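Local coordinates for MAGE domain-containing protein (Xenopus laevis, PDB 7DG2), which serves as the MAGE-family subunit that, paired with Nse1, probably shapes Nse4 within the DNA-binding Smc5/6 complex, at residues I56-V61 with Y76-K81; L106-M111 with E118-E123; V186-S191 with K196-W201; Y158-V161 with P166-Y169; E134-S137 with D141-K144. One frame throughout, in Å; residues are numbered along the deposited sequence.

Contact 1: I56-V61 with Y76-K81; sequences ITLQQV and YILTNK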
# COMPACT_ATOMS: atom_id res chain seq x y z
N ILE B 56 18.42 -11.54 3.21
CA ILE B 56 18.51 -12.33 1.98
C ILE B 56 17.12 -12.68 1.47
O ILE B 56 16.86 -12.63 0.26
CB ILE B 56 19.38 -13.58 2.21
CG1 ILE B 56 20.83 -13.17 2.50
CG2 ILE B 56 19.30 -14.53 1.01
CD1 ILE B 56 21.41 -12.17 1.48
N THR B 57 16.19 -13.02 2.38
CA THR B 57 14.82 -13.30 1.95
C THR B 57 14.19 -12.08 1.28
O THR B 57 13.52 -12.21 0.25
CB THR B 57 13.96 -13.74 3.15
OG1 THR B 57 14.43 -14.99 3.65
CG2 THR B 57 12.49 -13.89 2.74
N LEU B 58 14.38 -10.89 1.86
CA LEU B 58 13.78 -9.70 1.27
C LEU B 58 14.38 -9.40 -0.10
O LEU B 58 13.66 -9.00 -1.02
CB LEU B 58 13.95 -8.51 2.22
CG LEU B 58 13.00 -8.53 3.41
CD1 LEU B 58 13.53 -7.61 4.50
CD2 LEU B 58 11.63 -8.10 2.96
N GLN B 59 15.70 -9.61 -0.26
CA GLN B 59 16.33 -9.45 -1.57
C GLN B 59 15.77 -10.43 -2.59
O GLN B 59 15.43 -10.05 -3.71
CB GLN B 59 17.84 -9.64 -1.47
CG GLN B 59 18.54 -8.59 -0.69
CD GLN B 59 20.04 -8.84 -0.59
OE1 GLN B 59 20.57 -9.78 -1.20
NE2 GLN B 59 20.72 -8.02 0.18
N GLN B 60 15.73 -11.71 -2.22
CA GLN B 60 15.44 -12.77 -3.18
C GLN B 60 13.96 -12.83 -3.54
O GLN B 60 13.61 -13.08 -4.70
CB GLN B 60 15.90 -14.12 -2.63
CG GLN B 60 17.41 -14.21 -2.52
CD GLN B 60 17.91 -15.59 -2.12
OE1 GLN B 60 17.13 -16.44 -1.69
NE2 GLN B 60 19.21 -15.82 -2.27
N VAL B 61 13.09 -12.64 -2.55
CA VAL B 61 11.66 -12.80 -2.80
C VAL B 61 11.01 -11.51 -3.28
O VAL B 61 10.18 -11.52 -4.19
CB VAL B 61 10.96 -13.35 -1.54
CG1 VAL B 61 9.47 -13.51 -1.79
CG2 VAL B 61 11.60 -14.68 -1.13
N TYR B 76 17.41 1.15 10.00
CA TYR B 76 17.32 0.59 8.66
C TYR B 76 16.11 1.13 7.92
O TYR B 76 15.12 1.53 8.52
CB TYR B 76 17.18 -0.92 8.70
CG TYR B 76 18.31 -1.67 9.39
CD1 TYR B 76 19.64 -1.43 9.06
CD2 TYR B 76 18.03 -2.62 10.36
CE1 TYR B 76 20.66 -2.13 9.69
CE2 TYR B 76 19.04 -3.33 10.98
CZ TYR B 76 20.35 -3.08 10.65
OH TYR B 76 21.34 -3.79 11.30
N ILE B 77 16.20 1.10 6.58
CA ILE B 77 15.05 1.28 5.71
C ILE B 77 15.09 0.17 4.66
O ILE B 77 16.06 -0.58 4.55
CB ILE B 77 15.02 2.66 5.02
CG1 ILE B 77 16.20 2.81 4.05
CG2 ILE B 77 15.01 3.79 6.05
CD1 ILE B 77 16.08 4.05 3.18
N LEU B 78 14.01 0.08 3.87
CA LEU B 78 13.95 -0.85 2.74
C LEU B 78 13.91 -0.03 1.46
O LEU B 78 13.07 0.86 1.32
CB LEU B 78 12.70 -1.74 2.84
CG LEU B 78 12.60 -2.68 4.04
CD1 LEU B 78 11.24 -3.38 4.03
CD2 LEU B 78 13.73 -3.70 4.01
N THR B 79 14.83 -0.31 0.53
CA THR B 79 14.84 0.36 -0.77
C THR B 79 14.65 -0.68 -1.87
O THR B 79 14.75 -1.89 -1.64
CB THR B 79 16.14 1.13 -1.02
OG1 THR B 79 17.24 0.22 -1.07
CG2 THR B 79 16.38 2.16 0.09
N ASN B 80 14.37 -0.20 -3.08
CA ASN B 80 13.99 -1.09 -4.17
C ASN B 80 15.21 -1.47 -5.00
O ASN B 80 16.00 -0.60 -5.39
CB ASN B 80 12.94 -0.41 -5.05
CG ASN B 80 12.03 -1.41 -5.73
OD1 ASN B 80 12.47 -2.49 -6.13
ND2 ASN B 80 10.75 -1.06 -5.84
N LYS B 81 15.38 -2.76 -5.24
CA LYS B 81 16.45 -3.22 -6.13
C LYS B 81 16.03 -3.18 -7.59
O LYS B 81 16.89 -3.33 -8.48
CB LYS B 81 16.88 -4.64 -5.75
CG LYS B 81 17.40 -4.76 -4.32
CD LYS B 81 17.73 -6.22 -3.96
CE LYS B 81 18.99 -6.73 -4.68
NZ LYS B 81 20.23 -6.07 -4.16
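L58 of the helix and L78 of the strand meet nearly at right angles, methyl against methyl: CD1 of L58 lies 3.9 Å from CD2 of L78. Both side chains set out toward the other segment, and no other side-chain atoms of the pair come as close. One methyl of each leucine thus meets the other across a backbone gap of 9.0 Å from L58 CA to L78 CA. L58 also touches V17, L20 and L21 of helix 6-23, while L78 also packs on T65 of the Nse4 chain.

Just past the end of the strand the second pair meets in a different way. Q59 runs out as an extended chain, and its CG approaches CD of K81 at 4.1 Å, stem against stem. K81 is kinked at its third and fourth torsions (chi3 72°, chi4 69°), which folds NZ round to a hydrogen bond with Q65 OE1 on strand 64-70.

The example illustrates how a helix can rest on the hairpin of a winged-helix unit with no hydrogen bond between the two segments. Buried leucine methyls supply an apolar inner part, whereas at the surface only the aliphatic stems of polar residues touch, the lysine's NZ being held by Q65.

Contact 2: L106-M111 with E118-E123; sequences LSLIFM and ESAIWE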
# COMPACT_ATOMS: atom_id res chain seq x y z
N LEU B 106 12.74 18.71 -2.48
CA LEU B 106 14.12 18.25 -2.61
C LEU B 106 14.84 19.01 -3.72
O LEU B 106 16.04 19.29 -3.62
CB LEU B 106 14.18 16.75 -2.90
CG LEU B 106 13.71 15.80 -1.79
CD1 LEU B 106 13.68 14.36 -2.32
CD2 LEU B 106 14.62 15.88 -0.58
N SER B 107 14.12 19.32 -4.80
CA SER B 107 14.71 20.04 -5.92
C SER B 107 15.19 21.42 -5.49
O SER B 107 16.33 21.80 -5.78
CB SER B 107 13.70 20.16 -7.06
OG SER B 107 13.42 18.90 -7.65
N LEU B 108 14.34 22.17 -4.79
CA LEU B 108 14.73 23.51 -4.36
C LEU B 108 15.95 23.45 -3.46
O LEU B 108 16.92 24.20 -3.64
CB LEU B 108 13.56 24.21 -3.67
CG LEU B 108 13.89 25.64 -3.20
CD1 LEU B 108 14.17 26.52 -4.40
CD2 LEU B 108 12.78 26.24 -2.32
N ILE B 109 15.93 22.54 -2.49
CA ILE B 109 17.04 22.42 -1.55
C ILE B 109 18.34 22.14 -2.29
O ILE B 109 19.34 22.83 -2.09
CB ILE B 109 16.74 21.32 -0.52
CG1 ILE B 109 15.53 21.69 0.35
CG2 ILE B 109 17.99 21.00 0.31
CD1 ILE B 109 15.06 20.53 1.21
N PHE B 110 18.34 21.13 -3.15
CA PHE B 110 19.56 20.76 -3.86
C PHE B 110 20.01 21.87 -4.80
O PHE B 110 21.20 22.21 -4.84
CB PHE B 110 19.33 19.44 -4.61
CG PHE B 110 20.33 19.19 -5.71
CD1 PHE B 110 21.67 18.97 -5.41
CD2 PHE B 110 19.92 19.17 -7.04
CE1 PHE B 110 22.60 18.75 -6.43
CE2 PHE B 110 20.84 18.94 -8.06
CZ PHE B 110 22.18 18.73 -7.75
N MET B 111 19.08 22.44 -5.57
CA MET B 111 19.47 23.40 -6.60
C MET B 111 20.00 24.69 -6.00
O MET B 111 20.79 25.38 -6.65
CB MET B 111 18.29 23.69 -7.53
CG MET B 111 17.84 22.49 -8.41
SD MET B 111 19.14 21.81 -9.48
CE MET B 111 19.18 23.04 -10.79
N GLU B 118 13.00 27.65 5.46
CA GLU B 118 11.58 27.31 5.43
C GLU B 118 10.78 28.36 4.66
O GLU B 118 9.87 28.02 3.90
CB GLU B 118 11.02 27.16 6.85
CG GLU B 118 9.53 26.83 6.86
CD GLU B 118 9.01 26.33 8.20
OE1 GLU B 118 9.72 26.48 9.22
OE2 GLU B 118 7.88 25.79 8.23
N SER B 119 11.13 29.64 4.83
CA SER B 119 10.39 30.70 4.14
C SER B 119 10.50 30.55 2.63
O SER B 119 9.52 30.77 1.90
CB SER B 119 10.89 32.08 4.59
OG SER B 119 12.29 32.23 4.40
N ALA B 120 11.68 30.17 2.13
CA ALA B 120 11.85 29.98 0.70
C ALA B 120 11.00 28.83 0.19
O ALA B 120 10.49 28.89 -0.93
CB ALA B 120 13.32 29.75 0.36
N ILE B 121 10.84 27.78 0.99
CA ILE B 121 10.04 26.63 0.55
C ILE B 121 8.57 27.01 0.46
O ILE B 121 7.90 26.70 -0.53
CB ILE B 121 10.29 25.43 1.49
CG1 ILE B 121 11.66 24.84 1.17
CG2 ILE B 121 9.16 24.41 1.37
CD1 ILE B 121 11.99 23.58 1.91
N TRP B 122 8.03 27.69 1.47
CA TRP B 122 6.62 28.07 1.38
C TRP B 122 6.39 29.12 0.30
O TRP B 122 5.32 29.14 -0.33
CB TRP B 122 6.10 28.56 2.73
CG TRP B 122 6.10 27.47 3.74
CD1 TRP B 122 6.80 27.45 4.91
CD2 TRP B 122 5.41 26.22 3.66
NE1 TRP B 122 6.57 26.27 5.58
CE2 TRP B 122 5.72 25.50 4.83
CE3 TRP B 122 4.55 25.64 2.72
CZ2 TRP B 122 5.20 24.23 5.10
CZ3 TRP B 122 4.03 24.37 2.99
CH2 TRP B 122 4.37 23.68 4.16
N GLU B 123 7.37 29.99 0.06
CA GLU B 123 7.24 30.98 -1.01
C GLU B 123 7.09 30.29 -2.37
O GLU B 123 6.20 30.62 -3.16
CB GLU B 123 8.45 31.91 -0.97
CG GLU B 123 8.58 32.86 -2.13
CD GLU B 123 9.78 33.78 -1.96
OE1 GLU B 123 9.59 35.02 -1.99
OE2 GLU B 123 10.91 33.27 -1.77
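L108 on helix 106-111 and I121 on helix 118-123 carry the apolar part of this junction. CD2 of L108 reaches CG1 of I121 at 3.9 Å, the two chains meeting at a slant, and the same methyl lies 3.8 Å from the backbone O of A120. Placing CG of L108 anti to its own N (chi1 -179°) sends that branch out between the helices. A120 CB adds a looser contact with the same methyl, and from the next residue I109 CG1 stands 4.3 Å from CD1 of I121. F171 of strand 169-173 touches both I109 and I121, closing the sheet side of the cluster, while P9 of the Nse4 chain packs on L108.

The polar interaction belongs to the second helix alone. W122 NE1 donates to E118 OE2 at 3.0 Å and is almost straight, with the oxygen exactly in the indole plane and its anti lone pair engaged. A salt bridge from K143 reaches the same oxygen, so two donors grip it, and this probably favours the charged form of the carboxylate. The bond links residues one helical turn apart and ties the indole to its own helix.

With axes 10.6 Å apart and directions at 131°, the helices are spaced widely enough for side chains to fill the interval. Two helices joined through a short edge strand, 116-117, and backed by an antiparallel sheet are typical of the winged-helix fold, here the second such unit of the MAGE homology domain.

Contact 3: V186-S191 with K196-W201; sequences VLEFVS and KDPKSW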
# COMPACT_ATOMS: atom_id res chain seq x y z
N VAL B 186 17.82 13.90 -9.03
CA VAL B 186 16.98 15.08 -8.84
C VAL B 186 17.31 16.14 -9.89
O VAL B 186 16.42 16.81 -10.43
CB VAL B 186 17.12 15.61 -7.40
CG1 VAL B 186 16.41 16.95 -7.26
CG2 VAL B 186 16.53 14.60 -6.41
N LEU B 187 18.60 16.30 -10.20
CA LEU B 187 19.00 17.22 -11.27
C LEU B 187 18.38 16.81 -12.60
O LEU B 187 17.98 17.67 -13.40
CB LEU B 187 20.52 17.27 -11.37
CG LEU B 187 21.05 18.18 -12.49
CD1 LEU B 187 20.52 19.60 -12.31
CD2 LEU B 187 22.58 18.17 -12.48
N GLU B 188 18.30 15.51 -12.85
CA GLU B 188 17.69 15.03 -14.08
C GLU B 188 16.20 15.34 -14.12
O GLU B 188 15.65 15.67 -15.17
CB GLU B 188 17.95 13.53 -14.25
CG GLU B 188 19.38 13.24 -14.63
CD GLU B 188 19.75 11.77 -14.60
OE1 GLU B 188 18.90 10.91 -14.29
OE2 GLU B 188 20.93 11.47 -14.90
N PHE B 189 15.52 15.24 -12.97
CA PHE B 189 14.12 15.62 -12.88
C PHE B 189 13.94 17.11 -13.13
O PHE B 189 13.10 17.52 -13.94
CB PHE B 189 13.57 15.23 -11.51
CG PHE B 189 12.20 15.78 -11.23
CD1 PHE B 189 11.07 15.08 -11.63
CD2 PHE B 189 12.04 16.99 -10.57
CE1 PHE B 189 9.80 15.58 -11.38
CE2 PHE B 189 10.78 17.50 -10.32
CZ PHE B 189 9.66 16.79 -10.72
N VAL B 190 14.73 17.94 -12.44
CA VAL B 190 14.62 19.38 -12.61
C VAL B 190 14.86 19.76 -14.07
O VAL B 190 14.10 20.54 -14.66
CB VAL B 190 15.62 20.09 -11.67
CG1 VAL B 190 15.65 21.59 -11.94
CG2 VAL B 190 15.23 19.82 -10.22
N SER B 191 15.90 19.17 -14.67
CA SER B 191 16.21 19.44 -16.08
C SER B 191 15.05 19.05 -16.99
O SER B 191 14.70 19.79 -17.91
CB SER B 191 17.48 18.70 -16.49
OG SER B 191 18.56 19.09 -15.66
N LYS B 196 15.54 21.28 -20.21
CA LYS B 196 16.97 21.53 -20.29
C LYS B 196 17.74 20.22 -20.21
O LYS B 196 17.17 19.14 -20.06
CB LYS B 196 17.42 22.49 -19.18
CG LYS B 196 16.73 23.85 -19.23
CD LYS B 196 17.31 24.78 -18.16
CE LYS B 196 17.94 26.03 -18.78
NZ LYS B 196 18.58 26.91 -17.75
N ASP B 197 19.06 20.32 -20.33
CA ASP B 197 19.95 19.18 -20.11
C ASP B 197 20.63 19.32 -18.76
O ASP B 197 20.90 20.44 -18.32
CB ASP B 197 21.02 19.09 -21.22
CG ASP B 197 20.44 18.68 -22.57
OD1 ASP B 197 19.86 17.58 -22.69
OD2 ASP B 197 20.56 19.47 -23.54
N PRO B 198 20.88 18.22 -18.05
CA PRO B 198 21.54 18.32 -16.74
C PRO B 198 22.83 19.14 -16.77
O PRO B 198 23.12 19.87 -15.81
CB PRO B 198 21.80 16.86 -16.36
CG PRO B 198 20.70 16.11 -17.05
CD PRO B 198 20.46 16.84 -18.35
N LYS B 199 23.61 19.04 -17.85
CA LYS B 199 24.86 19.80 -17.93
C LYS B 199 24.63 21.30 -18.09
O LYS B 199 25.59 22.06 -17.95
CB LYS B 199 25.74 19.29 -19.06
CG LYS B 199 26.33 17.91 -18.80
CD LYS B 199 27.63 17.68 -19.58
CE LYS B 199 28.84 18.19 -18.80
NZ LYS B 199 30.14 17.87 -19.48
N SER B 200 23.40 21.74 -18.39
CA SER B 200 23.10 23.17 -18.37
C SER B 200 23.40 23.78 -17.01
O SER B 200 23.82 24.94 -16.92
CB SER B 200 21.62 23.42 -18.71
OG SER B 200 21.24 22.76 -19.90
N TRP B 201 23.20 23.02 -15.94
CA TRP B 201 23.38 23.50 -14.58
C TRP B 201 24.77 23.10 -14.07
O TRP B 201 24.92 22.24 -13.21
CB TRP B 201 22.29 22.95 -13.68
CG TRP B 201 20.90 23.24 -14.11
CD1 TRP B 201 20.04 22.40 -14.78
CD2 TRP B 201 20.18 24.45 -13.89
NE1 TRP B 201 18.84 23.03 -14.98
CE2 TRP B 201 18.89 24.28 -14.44
CE3 TRP B 201 20.49 25.66 -13.26
CZ2 TRP B 201 17.93 25.28 -14.40
CZ3 TRP B 201 19.54 26.65 -13.22
CH2 TRP B 201 18.27 26.46 -13.79
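The backbones join where K196 N donates to S191 O at 2.9 Å, a nearly straight bond (173°) that closes a six-residue turn (i+5 to i) and folds the chain back beside the end of the helix. S191 then turns its hydroxyl inward: OG donates to L187 O at 2.7 Å, and the same oxygen takes the S191 amide from the other face of its plane. That leaves OG resting 3.3 Å from P198 CA and 3.7 Å from W201 CD1, where it stands at the indole edge.

With CG trans to the backbone N (chi1 178°), L187 reaches out to the turn and splits its two methyls between two neighbours. CD1 approaches W201 CD1 at 3.8 Å, while CD2 lies 3.8 Å from the carbonyl O of P198. On the outer side the aliphatic stem of E188 touches the proline ring, CG to CG at 4.0 Å. With an alanine in place of L187, both methyls would be lost, which would probably open a gap between the proline and the indole and leave W201 freer to shift. W201 NE1 is buried without a partner, so shape rather than hydrogen bonding fits the indole here.

The turn thus bridges helix 183-193 and helix 202-209, whose Y205 packs on L187 and P198. W201 also lies against M111 of helix 94-111, and its ring meets F7 of the Nse4 chain edge-to-face.

Contact 4: Y158-V161 with P166-Y169; sequences YNKV and PVEY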
# COMPACT_ATOMS: atom_id res chain seq x y z
N TYR B 158 14.74 19.21 9.38
CA TYR B 158 14.02 20.43 9.72
C TYR B 158 14.74 21.01 10.93
O TYR B 158 14.49 20.57 12.05
CB TYR B 158 12.55 20.13 10.02
CG TYR B 158 11.66 21.33 10.25
CD1 TYR B 158 11.52 22.32 9.29
CD2 TYR B 158 10.92 21.45 11.43
CE1 TYR B 158 10.67 23.40 9.49
CE2 TYR B 158 10.07 22.53 11.64
CZ TYR B 158 9.95 23.51 10.66
OH TYR B 158 9.12 24.59 10.85
N ASN B 159 15.64 21.96 10.69
CA ASN B 159 16.62 22.37 11.69
C ASN B 159 16.47 23.85 12.03
O ASN B 159 16.25 24.68 11.15
CB ASN B 159 18.05 22.11 11.19
CG ASN B 159 18.29 20.66 10.84
OD1 ASN B 159 17.80 19.76 11.52
ND2 ASN B 159 19.04 20.41 9.76
N LYS B 160 16.60 24.17 13.32
CA LYS B 160 16.61 25.57 13.73
C LYS B 160 17.83 26.27 13.15
O LYS B 160 18.95 25.73 13.18
CB LYS B 160 16.62 25.68 15.25
CG LYS B 160 15.30 25.35 15.91
CD LYS B 160 15.43 25.28 17.42
CE LYS B 160 14.11 24.91 18.07
NZ LYS B 160 14.22 24.83 19.55
N VAL B 161 17.62 27.46 12.60
CA VAL B 161 18.74 28.25 12.11
C VAL B 161 19.49 28.77 13.33
O VAL B 161 18.89 29.47 14.17
CB VAL B 161 18.28 29.39 11.19
CG1 VAL B 161 19.48 30.17 10.69
CG2 VAL B 161 17.50 28.83 10.00
N PRO B 166 14.70 35.70 16.43
CA PRO B 166 13.37 35.11 16.19
C PRO B 166 13.57 33.75 15.54
O PRO B 166 14.21 33.64 14.49
CB PRO B 166 12.69 36.11 15.24
CG PRO B 166 13.56 37.33 15.24
CD PRO B 166 14.94 36.84 15.52
N VAL B 167 13.04 32.70 16.18
CA VAL B 167 13.37 31.34 15.76
C VAL B 167 12.94 31.13 14.31
O VAL B 167 11.83 31.49 13.91
CB VAL B 167 12.72 30.30 16.70
CG1 VAL B 167 11.20 30.41 16.68
CG2 VAL B 167 13.18 28.89 16.31
N GLU B 168 13.85 30.57 13.52
CA GLU B 168 13.63 30.32 12.10
C GLU B 168 14.17 28.94 11.77
O GLU B 168 15.13 28.47 12.39
CB GLU B 168 14.32 31.41 11.25
CG GLU B 168 14.17 31.24 9.74
CD GLU B 168 14.80 32.38 8.96
OE1 GLU B 168 14.29 32.71 7.88
OE2 GLU B 168 15.81 32.94 9.44
N TYR B 169 13.56 28.28 10.79
CA TYR B 169 13.93 26.92 10.42
C TYR B 169 14.42 26.85 8.98
O TYR B 169 14.03 27.64 8.13
CB TYR B 169 12.74 25.97 10.61
CG TYR B 169 12.46 25.64 12.05
CD1 TYR B 169 11.66 26.45 12.83
CD2 TYR B 169 13.01 24.50 12.64
CE1 TYR B 169 11.41 26.15 14.15
CE2 TYR B 169 12.76 24.18 13.96
CZ TYR B 169 11.96 25.01 14.71
OH TYR B 169 11.71 24.70 16.03
O HOH W 1 16.43 30.27 14.94
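The hairpin that forms the wing of the second winged-helix unit, strands 156-160 and 169-173, begins its turn here, with K160 and Y169 as an antiparallel non-hydrogen-bonded pair. Beyond it V161 N donates to E168 O at 2.7 Å, practically straight at 178°. Water 1 spans the next rung, donating to V161 O and accepting from E168 N.

Y158, with CG trans to N (chi1 -174°), lays its ring on Y169 as an offset stack with centroids 4.4 Å apart and planes 9° from parallel. CD2 of Y169 stands over the centre of the Y158 ring, while CE1 of Y158 comes to 3.5 Å from Y169 CB. K160 runs alongside Y169, pointing the same way: CG is 3.4 Å from Y169 CE2, and CE is 3.2 Å from Y169 OH. Y158 OH is hydrogen-bonded to E118 OE1 of helix 118-127. If Y158 were an alanine, the stack would be gone, and Y169 would probably lose support on one face while E118 would lack its hydroxyl partner.

Toward the turn the strands cohere through one direct backbone bond, one bridging water and the aromatic stack, with the lysine's methylene chain extending the apolar cover along a partly exposed wing.

Contact 5: E134-S137 with D141-K144; sequences EMHS and DVKK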
# COMPACT_ATOMS: atom_id res chain seq x y z
N GLU B 134 -3.73 26.55 5.30
CA GLU B 134 -5.03 26.22 4.74
C GLU B 134 -5.06 24.76 4.32
O GLU B 134 -4.11 24.27 3.69
CB GLU B 134 -5.36 27.11 3.53
CG GLU B 134 -6.74 26.84 2.93
CD GLU B 134 -7.88 27.26 3.86
OE1 GLU B 134 -8.33 28.42 3.76
OE2 GLU B 134 -8.32 26.43 4.69
N MET B 135 -6.14 24.06 4.68
CA MET B 135 -6.32 22.69 4.22
C MET B 135 -6.25 22.64 2.70
O MET B 135 -6.80 23.50 2.01
CB MET B 135 -7.65 22.11 4.71
CG MET B 135 -7.68 21.77 6.20
SD MET B 135 -6.68 20.33 6.66
CE MET B 135 -7.64 19.01 5.95
N HIS B 136 -5.55 21.63 2.19
CA HIS B 136 -5.31 21.48 0.76
C HIS B 136 -6.15 20.32 0.24
O HIS B 136 -6.32 19.31 0.92
CB HIS B 136 -3.82 21.23 0.51
CG HIS B 136 -3.41 21.38 -0.92
ND1 HIS B 136 -3.30 20.31 -1.78
CD2 HIS B 136 -3.06 22.47 -1.64
CE1 HIS B 136 -2.92 20.73 -2.97
NE2 HIS B 136 -2.76 22.05 -2.91
N SER B 137 -6.68 20.47 -0.98
CA SER B 137 -7.58 19.45 -1.51
C SER B 137 -6.88 18.11 -1.72
O SER B 137 -7.52 17.06 -1.65
CB SER B 137 -8.22 19.94 -2.81
OG SER B 137 -7.23 20.28 -3.77
N ASP B 141 -3.40 18.90 5.70
CA ASP B 141 -2.52 19.75 6.50
C ASP B 141 -1.11 19.66 5.93
O ASP B 141 -0.34 18.76 6.29
CB ASP B 141 -2.58 19.32 7.97
CG ASP B 141 -1.74 20.19 8.89
OD1 ASP B 141 -0.91 20.99 8.40
OD2 ASP B 141 -1.92 20.08 10.12
N VAL B 142 -0.74 20.62 5.08
CA VAL B 142 0.54 20.55 4.39
C VAL B 142 1.69 20.94 5.30
O VAL B 142 2.83 20.47 5.13
CB VAL B 142 0.52 21.42 3.12
CG1 VAL B 142 1.78 21.19 2.30
CG2 VAL B 142 -0.72 21.13 2.29
N LYS B 143 1.43 21.82 6.27
CA LYS B 143 2.43 22.13 7.29
C LYS B 143 2.86 20.86 8.02
O LYS B 143 4.06 20.63 8.24
CB LYS B 143 1.87 23.15 8.28
CG LYS B 143 2.78 23.43 9.46
CD LYS B 143 3.95 24.33 9.10
CE LYS B 143 4.62 24.87 10.35
NZ LYS B 143 5.72 25.82 10.05
N LYS B 144 1.90 20.03 8.41
CA LYS B 144 2.23 18.79 9.11
C LYS B 144 2.89 17.79 8.16
O LYS B 144 3.82 17.07 8.56
CB LYS B 144 0.99 18.19 9.74
CG LYS B 144 1.28 17.04 10.69
CD LYS B 144 0.13 16.80 11.66
CE LYS B 144 -1.14 16.48 10.92
NZ LYS B 144 -0.97 15.31 10.02
O HOH W 2 -2.21 23.00 5.13
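Two bends of about -71° each, at chi2 and chi3, curl M135 back on itself, so that although the side chain sets out away from the other segment SD ends 3.7 Å from D141 N. H136 extends differently: its CG is anti to the backbone N (chi1 -166°), and the side chain sets out toward the helix start. The closest apolar touch follows from this, H136 CB against V142 CG2 at 3.6 Å. The same methyl also approaches the imidazole obliquely, with CG of H136 at 4.2 Å from it.

No direct hydrogen bond joins the segments; water 2 does the joining. It donates to E134 O at 2.7 Å and accepts from V142 N at 2.8 Å, satisfying an amide in the first turn of the helix that has no carbonyl of a preceding turn to use. D141 caps the same end: its OD1, at the N-cap, accepts from K144 N at 3.0 Å, the amide standing well above the carboxylate plane. A carboxylate so placed would probably interact well with the helix dipole, as N-caps commonly do. Side chain and water thus serve different amides of one helix start, a compact example of how a loop and a cap share that task.

The contact closes the last part of the loop that leads from helix 118-127 into helix 142-152. I130 of that loop packs on both H136 and V142, H136 ND1 accepts from the E138 amide, and the imidazole meets the rings of F139 and of W51 from the Nse4 chain, which places this helix start beside the Nse4 subunit.

In the fold
Contact 1 stands apart in the first winged-helix unit, its centre at least 30 Å from the others' centres; contacts 2, 4 and 5 lie in the second, and contact 3 joins them through helix 94-111. Contact 2 is the buried one, contact 4 lies at the surface, and contacts 1, 3 and 5 are of mixed exposure. Contacts 1 and 2 rest on apolar packing alone across their segments, contacts 3 and 4 each have one direct backbone bond, and water helps join 4 and 5. From contact 2, E118 reaches contacts 4 and 5. The Nse4 chain touches contacts 1, 2, 3 and 5, and Nse1 touches contact 1 as well, but no other chain touches contact 4.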